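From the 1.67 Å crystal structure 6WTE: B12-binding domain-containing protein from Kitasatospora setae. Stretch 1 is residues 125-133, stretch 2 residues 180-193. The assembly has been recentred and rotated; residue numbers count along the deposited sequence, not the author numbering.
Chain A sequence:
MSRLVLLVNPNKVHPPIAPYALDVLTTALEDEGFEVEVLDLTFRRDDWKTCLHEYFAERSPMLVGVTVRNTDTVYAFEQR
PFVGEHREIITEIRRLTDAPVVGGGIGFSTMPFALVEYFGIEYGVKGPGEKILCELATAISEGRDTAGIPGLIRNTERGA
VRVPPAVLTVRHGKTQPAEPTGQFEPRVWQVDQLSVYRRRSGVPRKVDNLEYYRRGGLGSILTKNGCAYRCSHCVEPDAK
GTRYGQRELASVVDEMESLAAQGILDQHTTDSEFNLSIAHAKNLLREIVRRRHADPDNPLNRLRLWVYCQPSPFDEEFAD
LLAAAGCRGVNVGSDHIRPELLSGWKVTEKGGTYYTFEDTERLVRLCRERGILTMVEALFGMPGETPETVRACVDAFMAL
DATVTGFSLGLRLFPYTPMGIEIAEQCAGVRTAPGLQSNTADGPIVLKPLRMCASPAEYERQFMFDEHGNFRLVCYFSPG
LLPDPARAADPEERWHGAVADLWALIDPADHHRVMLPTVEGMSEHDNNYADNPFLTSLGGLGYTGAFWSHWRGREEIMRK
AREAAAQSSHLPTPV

Stretch 1 (125-133) VKGPGEKIL
Stretch 2 180-193: PTGQFEPRVWQVDQ

One glutamine amide clamps a turn: Gln-190 NE2 donates to Lys-126 O (3.1 Å) and to Pro-128 O (2.9 Å), spending both protons on carbonyls two residues apart. Its side chain (chi1 m, chi2 t) leaves the 3-10 segment 188-190 sideways, but its end reaches the loop. Gly-127 lies between those carbonyls at phi/psi 92/-166. A CB there would stand 2.5 Å from Arg-187 CD, and the backbone angles alone already call for glycine.

The register runs in the same direction along both stretches, CA to CA: Gly-127 to Arg-187 6.8 Å, Pro-128 to Gln-190 5.6 Å, Glu-130 to Asp-192 6.7 Å. Pro-128 (-56/137) points toward the partner, its CG 3.5 Å from Val-191 CG2. Glu-130, in the helix, takes chi1 p, and its OE2 accepts from Asp-192 N at 2.8 Å.

Further along, Ile-132 (m, t) sets CG1 3.8 Å from Trp-189 CH2. Water 3 joins Pro-128 O, Ile-132 N and Gln-190 O, serving polar backbone atoms within the contact.

At the other end, Lys-126, extended t, t, t before chi4 p, lays CD over one face of the Arg-187 guanidinium. Arg-187 NH2 is held by Gly-182 O at 2.7 Å, while water 1 bridges Lys-126 NZ to Thr-181 O.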

# COMPACT_ATOMS: atom_id res chain seq x y z
N VAL A 125 -6.88 -14.54 -4.23
CA VAL A 125 -6.93 -14.48 -2.78
C VAL A 125 -7.09 -13.02 -2.37
O VAL A 125 -6.38 -12.15 -2.88
CB VAL A 125 -5.67 -15.09 -2.12
CG1 VAL A 125 -5.73 -14.91 -0.62
CG2 VAL A 125 -5.55 -16.57 -2.48
N LYS A 126 -8.02 -12.76 -1.45
CA LYS A 126 -8.24 -11.44 -0.89
C LYS A 126 -7.71 -11.43 0.54
O LYS A 126 -8.13 -12.24 1.37
CB LYS A 126 -9.73 -11.09 -0.92
CG LYS A 126 -10.08 -9.73 -0.38
CD LYS A 126 -11.61 -9.55 -0.33
CE LYS A 126 -11.99 -8.13 0.10
NZ LYS A 126 -11.95 -7.13 -1.00
N GLY A 127 -6.77 -10.53 0.82
CA GLY A 127 -6.18 -10.45 2.14
C GLY A 127 -4.92 -11.30 2.27
O GLY A 127 -4.37 -11.76 1.27
N PRO A 128 -4.46 -11.52 3.50
CA PRO A 128 -3.23 -12.31 3.70
C PRO A 128 -3.34 -13.67 3.04
O PRO A 128 -4.36 -14.35 3.14
CB PRO A 128 -3.13 -12.43 5.23
CG PRO A 128 -3.94 -11.28 5.76
CD PRO A 128 -5.05 -11.05 4.77
N GLY A 129 -2.26 -14.08 2.38
CA GLY A 129 -2.38 -15.26 1.54
C GLY A 129 -1.66 -16.52 2.00
O GLY A 129 -1.87 -17.58 1.41
N GLU A 130 -0.85 -16.42 3.05
CA GLU A 130 0.09 -17.51 3.37
C GLU A 130 -0.63 -18.82 3.69
O GLU A 130 -0.16 -19.89 3.30
CB GLU A 130 1.01 -17.10 4.52
CG GLU A 130 0.30 -16.58 5.77
CD GLU A 130 0.20 -15.07 5.79
OE1 GLU A 130 0.04 -14.47 4.71
OE2 GLU A 130 0.31 -14.48 6.89
N LYS A 131 -1.76 -18.76 4.39
CA LYS A 131 -2.43 -20.01 4.76
C LYS A 131 -3.26 -20.56 3.61
O LYS A 131 -3.20 -21.76 3.30
CB LYS A 131 -3.28 -19.80 6.01
CG LYS A 131 -2.42 -19.57 7.25
CD LYS A 131 -3.21 -19.64 8.54
CE LYS A 131 -2.35 -19.21 9.73
NZ LYS A 131 -1.02 -19.88 9.75
N ILE A 132 -4.04 -19.69 2.96
CA ILE A 132 -4.85 -20.11 1.81
C ILE A 132 -3.95 -20.67 0.71
O ILE A 132 -4.28 -21.67 0.07
CB ILE A 132 -5.70 -18.93 1.30
CG1 ILE A 132 -6.68 -18.49 2.39
CG2 ILE A 132 -6.42 -19.30 -0.02
CD1 ILE A 132 -7.42 -17.20 2.08
N LEU A 133 -2.81 -20.02 0.47
CA LEU A 133 -1.92 -20.47 -0.60
C LEU A 133 -1.37 -21.86 -0.30
O LEU A 133 -1.21 -22.68 -1.22
CB LEU A 133 -0.78 -19.46 -0.80
CG LEU A 133 0.18 -19.78 -1.95
CD1 LEU A 133 -0.60 -19.99 -3.26
CD2 LEU A 133 1.23 -18.68 -2.11
N PRO A 180 -20.81 -12.44 -0.51
CA PRO A 180 -20.25 -13.01 -1.75
C PRO A 180 -18.99 -12.28 -2.20
O PRO A 180 -18.18 -12.85 -2.93
CB PRO A 180 -21.39 -12.84 -2.76
CG PRO A 180 -22.63 -12.82 -1.92
CD PRO A 180 -22.25 -12.16 -0.63
N THR A 181 -18.81 -11.03 -1.78
CA THR A 181 -17.62 -10.24 -2.06
C THR A 181 -16.51 -10.48 -1.06
O THR A 181 -15.38 -10.03 -1.29
CB THR A 181 -17.95 -8.75 -2.06
OG1 THR A 181 -18.37 -8.37 -0.74
CG2 THR A 181 -19.04 -8.43 -3.07
N GLY A 182 -16.80 -11.15 0.06
CA GLY A 182 -15.83 -11.26 1.13
C GLY A 182 -15.42 -9.95 1.75
O GLY A 182 -14.34 -9.87 2.35
N GLN A 183 -16.24 -8.91 1.63
CA GLN A 183 -15.84 -7.58 2.07
C GLN A 183 -15.84 -7.47 3.59
O GLN A 183 -16.65 -8.09 4.29
CB GLN A 183 -16.77 -6.53 1.47
CG GLN A 183 -18.19 -6.58 1.97
CD GLN A 183 -19.08 -5.60 1.25
OE1 GLN A 183 -19.34 -4.50 1.74
NE2 GLN A 183 -19.52 -5.98 0.06
N PHE A 184 -14.90 -6.66 4.09
CA PHE A 184 -14.84 -6.22 5.48
C PHE A 184 -14.93 -7.39 6.47
O PHE A 184 -15.70 -7.36 7.43
CB PHE A 184 -15.92 -5.18 5.77
CG PHE A 184 -15.77 -3.92 4.97
CD1 PHE A 184 -14.78 -3.00 5.28
CD2 PHE A 184 -16.63 -3.64 3.92
CE1 PHE A 184 -14.64 -1.83 4.55
CE2 PHE A 184 -16.49 -2.47 3.18
CZ PHE A 184 -15.50 -1.57 3.49
N GLU A 185 -14.12 -8.42 6.22
CA GLU A 185 -13.93 -9.52 7.15
C GLU A 185 -12.68 -9.27 7.99
O GLU A 185 -11.78 -8.54 7.59
CB GLU A 185 -13.78 -10.84 6.38
CG GLU A 185 -15.02 -11.24 5.59
CD GLU A 185 -14.79 -12.45 4.68
OE1 GLU A 185 -13.64 -12.92 4.60
OE2 GLU A 185 -15.76 -12.92 4.05
N PRO A 186 -12.60 -9.87 9.19
CA PRO A 186 -11.39 -9.66 10.01
C PRO A 186 -10.13 -10.23 9.38
O PRO A 186 -9.06 -9.60 9.47
CB PRO A 186 -11.74 -10.38 11.32
CG PRO A 186 -13.25 -10.38 11.37
CD PRO A 186 -13.66 -10.58 9.93
N ARG A 187 -10.22 -11.40 8.77
CA ARG A 187 -9.13 -12.10 8.07
C ARG A 187 -7.98 -12.50 8.99
O ARG A 187 -6.92 -12.90 8.49
CB ARG A 187 -8.60 -11.27 6.88
CG ARG A 187 -9.72 -10.78 5.96
CD ARG A 187 -9.21 -10.25 4.61
NE ARG A 187 -10.14 -9.24 4.12
CZ ARG A 187 -11.32 -9.51 3.57
NH1 ARG A 187 -11.70 -10.78 3.41
NH2 ARG A 187 -12.12 -8.53 3.18
N VAL A 188 -8.18 -12.45 10.31
CA VAL A 188 -7.11 -12.84 11.23
C VAL A 188 -6.71 -14.30 11.01
O VAL A 188 -5.53 -14.65 11.09
CB VAL A 188 -7.55 -12.59 12.69
CG1 VAL A 188 -6.51 -13.13 13.66
CG2 VAL A 188 -7.77 -11.11 12.92
N TRP A 189 -7.69 -15.17 10.70
CA TRP A 189 -7.38 -16.58 10.49
C TRP A 189 -6.46 -16.80 9.30
O TRP A 189 -5.82 -17.86 9.21
CB TRP A 189 -8.67 -17.40 10.30
CG TRP A 189 -9.41 -17.14 9.00
CD1 TRP A 189 -10.42 -16.25 8.80
CD2 TRP A 189 -9.19 -17.80 7.75
NE1 TRP A 189 -10.85 -16.31 7.49
CE2 TRP A 189 -10.11 -17.25 6.82
CE3 TRP A 189 -8.31 -18.79 7.31
CZ2 TRP A 189 -10.17 -17.66 5.50
CZ3 TRP A 189 -8.37 -19.20 5.98
CH2 TRP A 189 -9.29 -18.64 5.09
N GLN A 190 -6.37 -15.83 8.40
CA GLN A 190 -5.52 -15.96 7.22
C GLN A 190 -4.06 -15.64 7.50
O GLN A 190 -3.20 -15.95 6.66
CB GLN A 190 -6.04 -15.04 6.10
CG GLN A 190 -7.50 -15.30 5.71
CD GLN A 190 -8.04 -14.33 4.68
OE1 GLN A 190 -9.24 -14.02 4.66
NE2 GLN A 190 -7.17 -13.85 3.79
N VAL A 191 -3.77 -15.05 8.66
CA VAL A 191 -2.44 -14.52 8.98
C VAL A 191 -1.61 -15.59 9.69
O VAL A 191 -2.07 -16.20 10.66
CB VAL A 191 -2.56 -13.26 9.86
CG1 VAL A 191 -1.18 -12.76 10.25
CG2 VAL A 191 -3.34 -12.18 9.13
N ASP A 192 -0.38 -15.78 9.22
CA ASP A 192 0.60 -16.57 9.96
C ASP A 192 1.18 -15.68 11.06
O ASP A 192 2.06 -14.86 10.82
CB ASP A 192 1.69 -17.09 9.03
CG ASP A 192 2.79 -17.87 9.75
OD1 ASP A 192 2.74 -18.03 10.99
OD2 ASP A 192 3.71 -18.32 9.05
N GLN A 193 0.66 -15.85 12.28
CA GLN A 193 1.07 -15.04 13.42
C GLN A 193 2.25 -15.62 14.17
O GLN A 193 2.69 -15.02 15.16
CB GLN A 193 -0.10 -14.88 14.39
CG GLN A 193 -1.35 -14.28 13.77
CD GLN A 193 -2.51 -14.29 14.74
OE1 GLN A 193 -3.42 -15.12 14.63
NE2 GLN A 193 -2.49 -13.38 15.70
O HOH W 1 -13.73 -8.43 -2.91
O HOH W 2 -10.31 -13.34 2.38
O HOH W 3 -4.01 -16.99 4.16
O HOH W 4 1.43 -20.23 11.79